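Local coordinates for protein alginate lyase (Bacteroides ovatus, PDB 3NNB) that probably depolymerises the polysaccharide alginate by beta-elimination at its glycosidic bonds, at residues T44-M49 with V128-V133; R35-A40 with T109-A114; D62-G67 with D94-N99; M66-W71 with Y148-P153; E12-V17 with H376-L381. All coordinates share one frame; numbering follows the deposited sequence. Where two conformers were deposited one is given.

Interaction 1. Residues T44-M49 with V128-V133; sequences TPPSVM and VDFLNV
Pro46 O and Phe130 O are joined by one water molecule that donates to both carbonyl oxygens, 2.9 Å from each. No direct hydrogen bond links the loop 44-49 to the helical residues 128-133, and this water carries the polar part of the contact. The methyl Val133 CG1 presses against the carbonyl of Pro46, 3.4 Å from Pro46 O, and also reaches Ser47 CB. Its position anti to the backbone N (chi1 172°) sends it to the loop. Pro45 CG sits over the centre of one face of Phe130, 4.2 Å from the ring centroid and 11° off the ring normal, a CH-pi contact. Pro46 CD comes instead to the edge of that ring, near its plane, at 3.8 Å from Phe130 CE1. Pro45 CB spans from the ring to the second helical side chain, lying 4.0 Å from Val133 CB. Beyond this pair, Phe130 packs on Ala107, Val108 and Leu111 of helix 98-118, and Ser47 OG accepts from Met49 N in an ST turn. Two consecutive prolines have no N-H to offer; the chemistry is therefore one proline ring on the aromatic face and the next at its edge, with a water donating to one carbonyl of each segment.

Interaction 2. Residues R35-A40 with T109-A114; sequences RDADKA and TTLGLA
The carboxylate of Asp36 is the one flat group among the residues that touch between 35-40 and 109-114, and no aromatic ring of either segment takes part. Asp36 meets Thr110 through its methylene, with Asp36 CB 3.7 Å from Thr110 CG2, while its OD2 turns to a salt bridge with Arg374. The same guanidinium nitrogen, Arg374 NH2, is hydrogen-bonded to Thr110 OG1, which also bonds to Lys106 O one turn back. With OG1 beside its own backbone N (chi1 -63°), Thr110 serves both needs at once: the hydroxyl stays with its helix and with Arg374, and the methyl faces across, Thr110 CG2 lying 3.5 Å from Ala37 N.

Ala37 is the pivot of the crossing. Its methyl is squeezed against that of Ala114, the 3.4 Å between Ala37 CB and Ala114 CB being tighter than usual van der Waals contact. Leu111 straddles the next turn, its CD2 3.9 Å from Ala37 CB and its CG 4.0 Å from Ala40 CB. Tyr123 of helix 121-136 also packs on both Ala37 and Leu111. Small side chains let the two segment axes come within 8.8 Å at an angle of 126° between their directions. This is an alanine-mediated crossing of two steeply inclined helices; the mostly helical chain and its six-hairpin clan are, separately, consistent with an (alpha/alpha) toroid.

Interaction 3. Residues D62-G67 with D94-N99; sequences DYMSMG and DKLDRN
Met64 and Asp97 exchange two hydrogen bonds across this contact. Met64 N, in a selenomethionine residue, donates to Asp97 OD2 at 2.8 Å, reaching the carboxylate oxygen on its anti side and 26° out of the carboxylate plane. In return Asp97 N donates to Met64 O at 2.9 Å, nearly along the C=O axis (171°). Asp97 CG lies beside its backbone N (chi1 -67°), on the side where the carboxylate meets Met64 N. Asp97 OD2 is also held by a salt bridge to Lys51 NZ, and this buried oxygen thus has two partners. An alanine in place of Asp97 would probably leave Met64 N without its acceptor and the Lys51 ammonium without its carboxylate mate. Tyr63 slides past Asp97, bringing its CE1 to 3.4 Å from Asp97 CB. Its hydroxyl rests on the aliphatic part of Arg98, with Tyr63 OH 3.4 Å from Arg98 CD, and is satisfied by Asp167 OD2, which Ser65 OG also engages. Leu96 CB lies 3.4 Å from Met64 O, while Leu96 CD1 makes the apolar contacts, 4.0 Å from Met66 CB and near Met64 CE. Strand 64-66, paired in parallel with strand 148-151, is thereby fastened to the turn that leads into helix 98-118.

Interaction 4. Residues M66-W71 with Y148-P153; sequences MGPYWW and YGQTIP
Trp70 and Ile152 cross obliquely, the isoleucine over the indole. Trp70 CB meets Ile152 CG2 at 3.8 Å. The next atom, CG, set beside the backbone N (chi1 -68°), is touched by both Ile152 CG2 and CD1. Ile152 CD1 sits almost centrally over the five-membered ring, 3.6 Å from its centroid and 11° off the normal, a CH-pi contact; it meets Trp70 CE2 at 3.6 Å and also NE1 and CZ2. Ile152 CG2 reaches Trp70 CE3 on the benzo ring at 3.8 Å. At the pyrrole nitrogen, Trp70 NE1 is hydrogen-bonded to a bound citrate. An alanine here would remove the indole and is likely to leave Ile152 CD1 without the face it packs on. Nearby, Gly67 N donates to Thr151 O at 2.9 Å, and the same oxygen takes a CA-H...O contact from Met66 CA at 3.2 Å. A beta carbon on Gly67 would clash with Trp70 CD1. Gln150 OE1 lies 3.6 Å from Pro68 CD, while its NE2 bonds to Asp167 OD1. The arrangement is a minimal parallel beta bridge, Met66 with Thr151, followed by a type I turn from Gly67 to Trp70; the citrate, though probably from the crystallisation liquor, may mark a pocket.

Interaction 5. Residues E12-V17 with H376-L381; sequences EKLAKV and HLIYSL
Lys13 NZ donates to Ser380 O at 2.8 Å, the one hydrogen bond between helical residues 12-17 and the C-terminal 376-381. The ammonium approaches with a C=O...N angle of 130°, tilted 34° from the carbonyl plane. The Lys13 side chain runs extended and then bends at its last torsion (chi4 -77°), which brings NZ round to the carbonyl. Ser380 also packs through its side chain: Val17 CG2 lies 3.2 Å from Ser380 OG and 3.5 Å from Ser380 CB. The other methyl of the valine faces the short helix, with Val17 CG1 3.6 Å from Leu377 CD2, the two side chains crossing at about a right angle. Leu14 completes this first layer, its CD1 3.6 Å from Leu377 O. The contact thus mixes methyl packing with one charged group that covers as much surface as Val17.

A second shell fixes these groups. Lys13 NZ is also hydrogen-bonded to Glu382 O and makes a cation-pi contact with Phe352, and the charge would probably be steadied by all three. Ser380 OG accepts from Glu382 N, which ties the serine to the last residue of the chain. Tyr379, the first residue to leave helical geometry, bonds through its O to Arg348 NH1. Around the pair, Leu14 and Val17 pack on Phe117 of helix 98-118, while Leu377 rests on Ala29 and Val30 of helix 27-41; helix 11-19 and the end of helix 375-378 therefore meet among helices 27-41, 98-118 and 336-351, the last touching Tyr379 and Leu381.

Interaction 5 pairs the first helix with the last and closes a loop of nearly the whole chain, so the other four contacts lie within its span. Interaction 2 next ties helix 27-41 to helix 98-118. Interaction 1 starts soon after and ends on helix 121-136, crossing interaction 2; Phe130 and Leu111 touch where they meet. Interaction 3 closes a short loop that falls within both of these. Interaction 4 sets out from the same stretch, sharing Met66 and Gly67, but runs on to 148-153, crossing interactions 1 and 2. Together, interactions 3 and 4 hold the small strands beside the helices, on the opposite side of the chain's centre from interaction 5.

Interaction 1. Residues T44-M49 with V128-V133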
# COMPACT_ATOMS: atom_id res chain seq x y z
N THR A 44 -1.52 -19.52 11.27
CA THR A 44 -0.83 -20.45 10.37
C THR A 44 -0.51 -19.67 9.08
O THR A 44 -1.42 -19.09 8.48
CB THR A 44 -1.73 -21.65 10.01
OG1 THR A 44 -2.06 -22.35 11.21
CG2 THR A 44 -1.01 -22.59 9.04
N PRO A 45 0.77 -19.65 8.67
CA PRO A 45 1.09 -18.91 7.43
C PRO A 45 0.31 -19.47 6.24
O PRO A 45 0.34 -20.69 6.00
CB PRO A 45 2.58 -19.12 7.26
CG PRO A 45 3.11 -19.26 8.68
CD PRO A 45 2.01 -20.07 9.38
N PRO A 46 -0.44 -18.60 5.54
CA PRO A 46 -1.15 -19.04 4.34
C PRO A 46 -0.24 -19.09 3.11
O PRO A 46 0.92 -18.68 3.16
CB PRO A 46 -2.21 -17.96 4.17
CG PRO A 46 -1.49 -16.71 4.57
CD PRO A 46 -0.60 -17.14 5.74
N SER A 47 -0.80 -19.51 1.99
CA SER A 47 -0.09 -19.52 0.71
C SER A 47 -1.08 -19.50 -0.43
O SER A 47 -2.28 -19.74 -0.24
CB SER A 47 0.84 -20.72 0.56
OG SER A 47 0.12 -21.91 0.18
N VAL A 48 -0.55 -19.26 -1.64
CA VAL A 48 -1.35 -19.36 -2.84
C VAL A 48 -1.87 -20.80 -3.12
O VAL A 48 -2.70 -20.99 -3.99
CB VAL A 48 -0.61 -18.84 -4.09
CG1 VAL A 48 -0.27 -17.33 -3.92
CG2 VAL A 48 0.64 -19.73 -4.45
N MSE A 49 -1.39 -21.79 -2.38
CA MSE A 49 -1.91 -23.15 -2.51
C MSE A 49 -3.22 -23.36 -1.81
O MSE A 49 -3.88 -24.41 -1.99
CB MSE A 49 -0.87 -24.16 -2.03
CG MSE A 49 0.52 -23.95 -2.62
SE MSE A 49 0.62 -23.84 -4.57
CE MSE A 49 0.56 -25.79 -4.88
N VAL A 128 9.80 -14.63 9.33
CA VAL A 128 10.56 -15.41 8.34
C VAL A 128 9.78 -16.68 7.94
O VAL A 128 9.86 -17.09 6.78
CB VAL A 128 12.02 -15.67 8.86
CG1 VAL A 128 12.79 -16.64 7.97
CG2 VAL A 128 12.77 -14.35 8.91
N ASP A 129 9.02 -17.28 8.87
CA ASP A 129 8.17 -18.44 8.57
C ASP A 129 7.10 -18.03 7.56
O ASP A 129 6.97 -18.69 6.53
CB ASP A 129 7.59 -18.98 9.88
CG ASP A 129 6.83 -20.27 9.74
OD1 ASP A 129 6.93 -21.01 8.75
OD2 ASP A 129 6.17 -20.58 10.77
N PHE A 130 6.39 -16.92 7.80
CA PHE A 130 5.45 -16.41 6.80
C PHE A 130 6.12 -16.20 5.44
O PHE A 130 5.58 -16.55 4.43
CB PHE A 130 4.87 -15.06 7.21
CG PHE A 130 3.70 -15.14 8.17
CD1 PHE A 130 2.41 -15.31 7.66
CD2 PHE A 130 3.85 -14.92 9.56
CE1 PHE A 130 1.32 -15.35 8.50
CE2 PHE A 130 2.76 -14.97 10.41
CZ PHE A 130 1.49 -15.21 9.88
N LEU A 131 7.29 -15.56 5.43
CA LEU A 131 7.97 -15.25 4.17
C LEU A 131 8.44 -16.52 3.43
O LEU A 131 8.37 -16.59 2.20
CB LEU A 131 9.17 -14.38 4.45
CG LEU A 131 8.89 -12.95 4.87
CD1 LEU A 131 10.20 -12.22 5.33
CD2 LEU A 131 8.10 -12.11 3.79
N ASN A 132 8.97 -17.49 4.18
CA ASN A 132 9.35 -18.80 3.59
C ASN A 132 8.15 -19.44 2.91
O ASN A 132 8.22 -19.85 1.73
CB ASN A 132 9.89 -19.79 4.66
CG ASN A 132 11.30 -19.48 5.09
OD1 ASN A 132 12.08 -18.94 4.32
ND2 ASN A 132 11.66 -19.90 6.29
N VAL A 133 7.06 -19.51 3.64
CA VAL A 133 5.86 -20.19 3.14
C VAL A 133 5.33 -19.46 1.91
O VAL A 133 4.98 -20.07 0.90
CB VAL A 133 4.80 -20.35 4.21
CG1 VAL A 133 3.50 -20.88 3.59
CG2 VAL A 133 5.33 -21.30 5.32
O HOH W 1 2.68 -16.95 4.61

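Interaction 2. Residues R35-A40 with T109-A114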
# COMPACT_ATOMS: atom_id res chain seq x y z
N ARG A 35 0.84 -6.86 21.25
CA ARG A 35 -0.37 -7.70 21.26
C ARG A 35 -0.76 -8.16 19.88
O ARG A 35 -1.10 -9.32 19.70
CB ARG A 35 -1.54 -6.99 21.93
CG ARG A 35 -1.42 -6.96 23.43
CD ARG A 35 -2.67 -6.32 24.06
NE ARG A 35 -2.36 -5.72 25.37
N ASP A 36 -0.72 -7.27 18.88
CA ASP A 36 -1.01 -7.66 17.51
C ASP A 36 0.03 -8.73 17.06
O ASP A 36 -0.30 -9.68 16.36
CB ASP A 36 -0.90 -6.46 16.54
CG ASP A 36 -2.05 -5.47 16.66
OD1 ASP A 36 -3.06 -5.74 17.35
OD2 ASP A 36 -1.89 -4.40 16.04
N ALA A 37 1.29 -8.56 17.42
CA ALA A 37 2.33 -9.51 17.03
C ALA A 37 2.08 -10.84 17.70
O ALA A 37 2.26 -11.88 17.09
CB ALA A 37 3.72 -8.97 17.44
N ASP A 38 1.68 -10.82 18.98
CA ASP A 38 1.34 -12.08 19.67
C ASP A 38 0.19 -12.79 18.98
O ASP A 38 0.16 -14.03 18.88
CB ASP A 38 1.02 -11.79 21.16
CG ASP A 38 2.24 -11.43 21.98
OD1 ASP A 38 3.40 -11.70 21.57
OD2 ASP A 38 2.04 -10.85 23.07
N LYS A 39 -0.76 -12.03 18.44
CA LYS A 39 -1.85 -12.64 17.68
C LYS A 39 -1.33 -13.25 16.36
O LYS A 39 -1.74 -14.35 15.96
CB LYS A 39 -2.94 -11.61 17.37
CG LYS A 39 -3.78 -11.21 18.56
CD LYS A 39 -4.81 -10.12 18.17
CE LYS A 39 -5.40 -9.44 19.40
NZ LYS A 39 -6.11 -8.17 19.06
N ALA A 40 -0.38 -12.56 15.72
CA ALA A 40 0.23 -13.06 14.50
C ALA A 40 0.99 -14.35 14.75
O ALA A 40 1.08 -15.19 13.83
CB ALA A 40 1.12 -12.00 13.82
N THR A 109 4.57 -7.33 8.37
CA THR A 109 4.73 -5.92 8.76
C THR A 109 4.61 -5.77 10.30
O THR A 109 5.48 -5.15 10.94
CB THR A 109 3.80 -5.00 7.96
OG1 THR A 109 4.23 -5.02 6.59
CG2 THR A 109 3.83 -3.57 8.48
N THR A 110 3.56 -6.33 10.88
CA THR A 110 3.36 -6.32 12.32
C THR A 110 4.58 -6.92 13.05
O THR A 110 5.09 -6.35 14.05
CB THR A 110 2.09 -7.13 12.69
OG1 THR A 110 0.94 -6.48 12.12
CG2 THR A 110 1.90 -7.28 14.19
N LEU A 111 5.01 -8.10 12.60
CA LEU A 111 6.09 -8.82 13.24
C LEU A 111 7.42 -8.11 13.12
O LEU A 111 8.20 -8.09 14.06
CB LEU A 111 6.19 -10.27 12.73
CG LEU A 111 4.95 -11.10 13.18
CD1 LEU A 111 4.79 -12.35 12.24
CD2 LEU A 111 5.01 -11.51 14.71
N GLY A 112 7.72 -7.54 11.95
CA GLY A 112 8.95 -6.83 11.76
C GLY A 112 9.00 -5.58 12.64
O GLY A 112 10.01 -5.30 13.28
N LEU A 113 7.91 -4.85 12.67
CA LEU A 113 7.79 -3.69 13.56
C LEU A 113 7.93 -4.13 15.04
O LEU A 113 8.63 -3.50 15.82
CB LEU A 113 6.47 -2.98 13.33
CG LEU A 113 6.43 -2.11 12.09
CD1 LEU A 113 4.97 -1.64 11.88
CD2 LEU A 113 7.40 -0.92 12.14
N ALA A 114 7.26 -5.21 15.41
CA ALA A 114 7.37 -5.73 16.77
C ALA A 114 8.81 -6.12 17.11
O ALA A 114 9.29 -5.80 18.22
CB ALA A 114 6.41 -6.94 16.99

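Interaction 3. Residues D62-G67 with D94-N99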
# COMPACT_ATOMS: atom_id res chain seq x y z
N ASP A 62 0.68 -19.73 -9.35
CA ASP A 62 0.32 -18.43 -9.84
C ASP A 62 -0.75 -17.77 -8.97
O ASP A 62 -1.84 -18.32 -8.73
CB ASP A 62 -0.17 -18.50 -11.29
CG ASP A 62 0.95 -18.84 -12.29
OD1 ASP A 62 2.15 -18.77 -11.95
OD2 ASP A 62 0.58 -19.14 -13.45
N TYR A 63 -0.44 -16.54 -8.55
CA TYR A 63 -1.38 -15.70 -7.85
C TYR A 63 -2.64 -15.48 -8.69
O TYR A 63 -2.55 -15.21 -9.87
CB TYR A 63 -0.75 -14.34 -7.48
CG TYR A 63 -1.67 -13.39 -6.76
CD1 TYR A 63 -1.85 -13.44 -5.39
CD2 TYR A 63 -2.35 -12.43 -7.47
CE1 TYR A 63 -2.68 -12.55 -4.74
CE2 TYR A 63 -3.20 -11.53 -6.83
CZ TYR A 63 -3.36 -11.59 -5.48
OH TYR A 63 -4.20 -10.69 -4.85
N MSE A 64 -3.79 -15.60 -8.04
CA MSE A 64 -5.06 -15.37 -8.70
C MSE A 64 -5.93 -14.62 -7.75
O MSE A 64 -6.11 -15.03 -6.59
CB MSE A 64 -5.73 -16.71 -9.09
CG MSE A 64 -6.99 -16.49 -9.94
SE MSE A 64 -7.88 -18.19 -10.22
CE MSE A 64 -9.47 -17.47 -11.16
N SER A 65 -6.51 -13.54 -8.25
CA SER A 65 -7.55 -12.83 -7.49
C SER A 65 -8.68 -12.41 -8.42
O SER A 65 -8.56 -12.56 -9.63
CB SER A 65 -6.99 -11.57 -6.80
OG SER A 65 -6.52 -10.63 -7.74
N MSE A 66 -9.76 -11.91 -7.83
CA MSE A 66 -10.94 -11.44 -8.57
C MSE A 66 -11.09 -9.93 -8.42
O MSE A 66 -10.88 -9.38 -7.33
CB MSE A 66 -12.20 -12.08 -7.98
CG MSE A 66 -13.46 -11.84 -8.81
SE MSE A 66 -15.04 -12.48 -7.84
CE MSE A 66 -15.39 -10.88 -6.94
N GLY A 67 -11.49 -9.25 -9.49
CA GLY A 67 -11.80 -7.82 -9.41
C GLY A 67 -12.83 -7.60 -8.30
O GLY A 67 -13.94 -8.17 -8.35
N ASP A 94 -12.89 -13.66 -1.54
CA ASP A 94 -12.21 -14.33 -0.43
C ASP A 94 -11.80 -15.76 -0.79
O ASP A 94 -10.94 -16.33 -0.13
CB ASP A 94 -13.11 -14.35 0.80
CG ASP A 94 -12.40 -14.91 2.01
OD1 ASP A 94 -11.34 -14.35 2.36
OD2 ASP A 94 -12.90 -15.91 2.59
N LYS A 95 -12.41 -16.33 -1.83
CA LYS A 95 -12.10 -17.71 -2.25
C LYS A 95 -10.73 -17.83 -2.91
O LYS A 95 -10.18 -18.93 -3.03
CB LYS A 95 -13.15 -18.21 -3.26
CG LYS A 95 -14.56 -18.35 -2.73
CD LYS A 95 -15.52 -18.75 -3.90
CE LYS A 95 -17.03 -18.47 -3.61
NZ LYS A 95 -17.85 -18.29 -4.89
N LEU A 96 -10.21 -16.72 -3.39
CA LEU A 96 -8.94 -16.71 -4.15
C LEU A 96 -7.81 -16.22 -3.24
O LEU A 96 -7.86 -16.45 -2.04
CB LEU A 96 -9.13 -15.91 -5.43
CG LEU A 96 -10.26 -16.41 -6.33
CD1 LEU A 96 -10.32 -15.60 -7.64
CD2 LEU A 96 -10.06 -17.93 -6.62
N ASP A 97 -6.75 -15.61 -3.79
CA ASP A 97 -5.53 -15.35 -3.04
C ASP A 97 -5.43 -14.02 -2.29
O ASP A 97 -4.52 -13.83 -1.48
CB ASP A 97 -4.31 -15.47 -3.98
CG ASP A 97 -4.07 -16.88 -4.48
OD1 ASP A 97 -4.41 -17.83 -3.73
OD2 ASP A 97 -3.53 -17.02 -5.61
N ARG A 98 -6.29 -13.07 -2.62
CA ARG A 98 -6.12 -11.66 -2.18
C ARG A 98 -6.07 -11.51 -0.67
O ARG A 98 -5.18 -10.79 -0.14
CB ARG A 98 -7.24 -10.76 -2.71
CG ARG A 98 -7.18 -9.35 -2.20
CD ARG A 98 -5.95 -8.66 -2.70
NE ARG A 98 -5.83 -7.27 -2.24
CZ ARG A 98 -5.23 -6.90 -1.11
NH1 ARG A 98 -4.72 -7.79 -0.29
NH2 ARG A 98 -5.14 -5.60 -0.80
N ASN A 99 -7.00 -12.14 0.03
CA ASN A 99 -7.04 -12.01 1.50
C ASN A 99 -5.94 -12.76 2.20
O ASN A 99 -5.45 -12.31 3.22
CB ASN A 99 -8.44 -12.36 2.05
CG ASN A 99 -9.51 -11.30 1.66
OD1 ASN A 99 -9.16 -10.17 1.31
ND2 ASN A 99 -10.80 -11.68 1.72

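Interaction 4. Residues M66-W71 with Y148-P153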
# COMPACT_ATOMS: atom_id res chain seq x y z
N MSE A 66 -9.76 -11.91 -7.83
CA MSE A 66 -10.94 -11.44 -8.57
C MSE A 66 -11.09 -9.93 -8.42
O MSE A 66 -10.88 -9.38 -7.33
CB MSE A 66 -12.20 -12.08 -7.98
CG MSE A 66 -13.46 -11.84 -8.81
SE MSE A 66 -15.04 -12.48 -7.84
CE MSE A 66 -15.39 -10.88 -6.94
N GLY A 67 -11.49 -9.25 -9.49
CA GLY A 67 -11.80 -7.82 -9.41
C GLY A 67 -12.83 -7.60 -8.30
O GLY A 67 -13.94 -8.17 -8.35
N PRO A 68 -12.50 -6.80 -7.27
CA PRO A 68 -13.38 -6.80 -6.09
C PRO A 68 -14.78 -6.26 -6.32
O PRO A 68 -15.68 -6.66 -5.60
CB PRO A 68 -12.65 -5.89 -5.11
CG PRO A 68 -11.28 -6.09 -5.45
CD PRO A 68 -11.20 -6.21 -6.93
N TYR A 69 -14.96 -5.37 -7.29
CA TYR A 69 -16.26 -4.73 -7.52
C TYR A 69 -17.13 -5.44 -8.55
O TYR A 69 -18.11 -4.87 -9.05
CB TYR A 69 -16.07 -3.29 -7.91
CG TYR A 69 -15.32 -2.44 -6.90
CD1 TYR A 69 -15.46 -2.61 -5.52
CD2 TYR A 69 -14.50 -1.41 -7.34
CE1 TYR A 69 -14.77 -1.77 -4.61
CE2 TYR A 69 -13.80 -0.58 -6.42
CZ TYR A 69 -13.97 -0.76 -5.08
OH TYR A 69 -13.27 0.07 -4.20
N TRP A 70 -16.76 -6.68 -8.90
CA TRP A 70 -17.44 -7.42 -9.97
C TRP A 70 -18.28 -8.53 -9.35
O TRP A 70 -17.79 -9.31 -8.52
CB TRP A 70 -16.39 -7.95 -11.00
CG TRP A 70 -15.76 -6.80 -11.75
CD1 TRP A 70 -14.74 -5.98 -11.31
CD2 TRP A 70 -16.20 -6.25 -12.98
NE1 TRP A 70 -14.49 -5.01 -12.24
CE2 TRP A 70 -15.37 -5.14 -13.27
CE3 TRP A 70 -17.19 -6.61 -13.90
CZ2 TRP A 70 -15.52 -4.38 -14.46
CZ3 TRP A 70 -17.33 -5.87 -15.07
CH2 TRP A 70 -16.49 -4.78 -15.33
N TRP A 71 -19.55 -8.56 -9.79
CA TRP A 71 -20.60 -9.41 -9.22
C TRP A 71 -21.36 -10.17 -10.29
O TRP A 71 -21.47 -9.70 -11.42
CB TRP A 71 -21.66 -8.56 -8.49
CG TRP A 71 -21.16 -7.79 -7.30
CD1 TRP A 71 -20.32 -6.71 -7.31
CD2 TRP A 71 -21.47 -8.04 -5.93
NE1 TRP A 71 -20.09 -6.27 -6.01
CE2 TRP A 71 -20.78 -7.07 -5.15
CE3 TRP A 71 -22.25 -9.00 -5.28
CZ2 TRP A 71 -20.91 -7.02 -3.76
CZ3 TRP A 71 -22.36 -8.94 -3.90
CH2 TRP A 71 -21.68 -7.99 -3.17
N TYR A 148 -2.46 -13.22 -13.45
CA TYR A 148 -3.84 -13.58 -13.13
C TYR A 148 -4.41 -12.76 -11.97
O TYR A 148 -5.30 -13.20 -11.28
CB TYR A 148 -3.99 -15.08 -12.95
CG TYR A 148 -3.64 -15.81 -14.25
CD1 TYR A 148 -4.59 -15.93 -15.26
CD2 TYR A 148 -2.36 -16.30 -14.49
CE1 TYR A 148 -4.27 -16.53 -16.48
CE2 TYR A 148 -2.04 -16.89 -15.69
CZ TYR A 148 -3.01 -17.03 -16.68
OH TYR A 148 -2.68 -17.62 -17.92
N GLY A 149 -3.83 -11.57 -11.75
CA GLY A 149 -4.36 -10.61 -10.78
C GLY A 149 -5.65 -10.00 -11.30
O GLY A 149 -5.71 -9.52 -12.43
N GLN A 150 -6.67 -9.99 -10.45
CA GLN A 150 -7.99 -9.43 -10.78
C GLN A 150 -8.60 -9.89 -12.10
O GLN A 150 -9.03 -9.09 -12.96
CB GLN A 150 -8.03 -7.91 -10.62
CG GLN A 150 -7.83 -7.49 -9.20
CD GLN A 150 -8.15 -6.03 -8.97
OE1 GLN A 150 -8.98 -5.43 -9.69
NE2 GLN A 150 -7.50 -5.44 -7.96
N THR A 151 -8.60 -11.21 -12.24
CA THR A 151 -9.53 -11.90 -13.16
C THR A 151 -10.96 -11.53 -12.85
O THR A 151 -11.29 -11.15 -11.71
CB THR A 151 -9.41 -13.45 -13.02
OG1 THR A 151 -9.92 -13.90 -11.75
CG2 THR A 151 -7.96 -13.95 -13.27
N ILE A 152 -11.81 -11.64 -13.84
CA ILE A 152 -13.22 -11.33 -13.67
C ILE A 152 -13.99 -12.43 -14.40
O ILE A 152 -13.78 -12.65 -15.59
CB ILE A 152 -13.64 -10.00 -14.25
CG1 ILE A 152 -12.85 -8.82 -13.66
CG2 ILE A 152 -15.17 -9.82 -14.08
CD1 ILE A 152 -13.00 -7.51 -14.48
N PRO A 153 -14.87 -13.14 -13.69
CA PRO A 153 -15.67 -14.21 -14.31
C PRO A 153 -16.41 -13.74 -15.55
O PRO A 153 -17.14 -12.75 -15.52
CB PRO A 153 -16.62 -14.60 -13.19
CG PRO A 153 -15.81 -14.38 -11.96
CD PRO A 153 -15.14 -13.06 -12.25

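Interaction 5. Residues E12-V17 with H376-L381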
# COMPACT_ATOMS: atom_id res chain seq x y z
N GLU A 12 14.57 8.31 10.47
CA GLU A 12 15.06 8.96 11.70
C GLU A 12 13.95 9.12 12.73
O GLU A 12 14.18 8.92 13.93
CB GLU A 12 15.72 10.35 11.39
CG GLU A 12 16.93 10.25 10.47
N LYS A 13 12.76 9.52 12.31
CA LYS A 13 11.61 9.57 13.21
C LYS A 13 11.39 8.22 13.90
O LYS A 13 11.19 8.14 15.12
CB LYS A 13 10.32 9.96 12.46
CG LYS A 13 10.16 11.42 12.19
CD LYS A 13 8.86 11.68 11.34
CE LYS A 13 8.63 13.14 11.22
NZ LYS A 13 8.06 13.73 12.44
N LEU A 14 11.39 7.15 13.10
CA LEU A 14 11.08 5.82 13.65
C LEU A 14 12.11 5.43 14.70
O LEU A 14 11.77 4.86 15.74
CB LEU A 14 10.96 4.76 12.54
CG LEU A 14 10.20 3.50 12.91
CD1 LEU A 14 8.73 3.76 13.10
CD2 LEU A 14 10.43 2.41 11.78
N ALA A 15 13.38 5.74 14.43
CA ALA A 15 14.46 5.43 15.37
C ALA A 15 14.25 6.17 16.67
O ALA A 15 14.55 5.61 17.74
CB ALA A 15 15.84 5.76 14.75
N LYS A 16 13.74 7.39 16.62
CA LYS A 16 13.49 8.14 17.85
C LYS A 16 12.30 7.60 18.61
O LYS A 16 12.31 7.52 19.84
CB LYS A 16 13.34 9.65 17.58
CG LYS A 16 14.59 10.27 17.03
CD LYS A 16 14.41 11.74 16.72
CE LYS A 16 15.77 12.33 16.36
NZ LYS A 16 15.70 13.73 15.86
N VAL A 17 11.25 7.18 17.90
CA VAL A 17 10.12 6.56 18.54
C VAL A 17 10.57 5.27 19.23
O VAL A 17 10.13 4.99 20.32
CB VAL A 17 8.95 6.27 17.55
CG1 VAL A 17 7.81 5.50 18.26
CG2 VAL A 17 8.42 7.55 16.92
N HIS A 376 0.33 6.23 15.40
CA HIS A 376 1.08 7.18 16.23
C HIS A 376 2.59 6.90 16.26
O HIS A 376 3.43 7.80 16.45
CB HIS A 376 0.55 7.19 17.66
CG HIS A 376 -0.82 7.77 17.81
ND1 HIS A 376 -1.08 9.13 17.72
CD2 HIS A 376 -2.00 7.17 18.09
CE1 HIS A 376 -2.36 9.34 17.97
NE2 HIS A 376 -2.95 8.17 18.18
N LEU A 377 2.95 5.64 16.05
CA LEU A 377 4.33 5.23 16.02
C LEU A 377 4.99 5.48 14.65
O LEU A 377 6.16 5.82 14.57
CB LEU A 377 4.43 3.73 16.33
CG LEU A 377 3.92 3.19 17.67
CD1 LEU A 377 4.01 1.66 17.75
CD2 LEU A 377 4.68 3.85 18.88
N ILE A 378 4.21 5.30 13.59
CA ILE A 378 4.73 5.29 12.22
C ILE A 378 4.81 6.69 11.65
O ILE A 378 5.73 7.01 10.89
CB ILE A 378 3.82 4.42 11.30
CG1 ILE A 378 3.79 2.98 11.81
CG2 ILE A 378 4.31 4.49 9.84
CD1 ILE A 378 5.16 2.39 12.04
N TYR A 379 3.84 7.54 11.98
CA TYR A 379 3.84 8.94 11.56
C TYR A 379 3.83 9.88 12.77
O TYR A 379 2.91 10.67 12.96
CB TYR A 379 2.63 9.19 10.66
CG TYR A 379 2.68 8.34 9.40
CD1 TYR A 379 3.75 8.46 8.51
CD2 TYR A 379 1.66 7.47 9.08
CE1 TYR A 379 3.80 7.68 7.35
CE2 TYR A 379 1.70 6.72 7.92
CZ TYR A 379 2.77 6.81 7.08
OH TYR A 379 2.80 6.03 5.92
N SER A 380 4.90 9.77 13.57
CA SER A 380 5.06 10.54 14.78
C SER A 380 5.52 11.96 14.44
O SER A 380 5.87 12.29 13.28
CB SER A 380 6.09 9.89 15.71
OG SER A 380 7.43 10.10 15.24
N LEU A 381 5.56 12.76 15.49
CA LEU A 381 6.06 14.12 15.46
C LEU A 381 7.51 14.23 15.93
O LEU A 381 7.99 15.32 16.23
CB LEU A 381 5.13 14.99 16.30
CG LEU A 381 3.69 15.18 15.74
CD1 LEU A 381 2.86 16.04 16.70
CD2 LEU A 381 3.63 15.80 14.35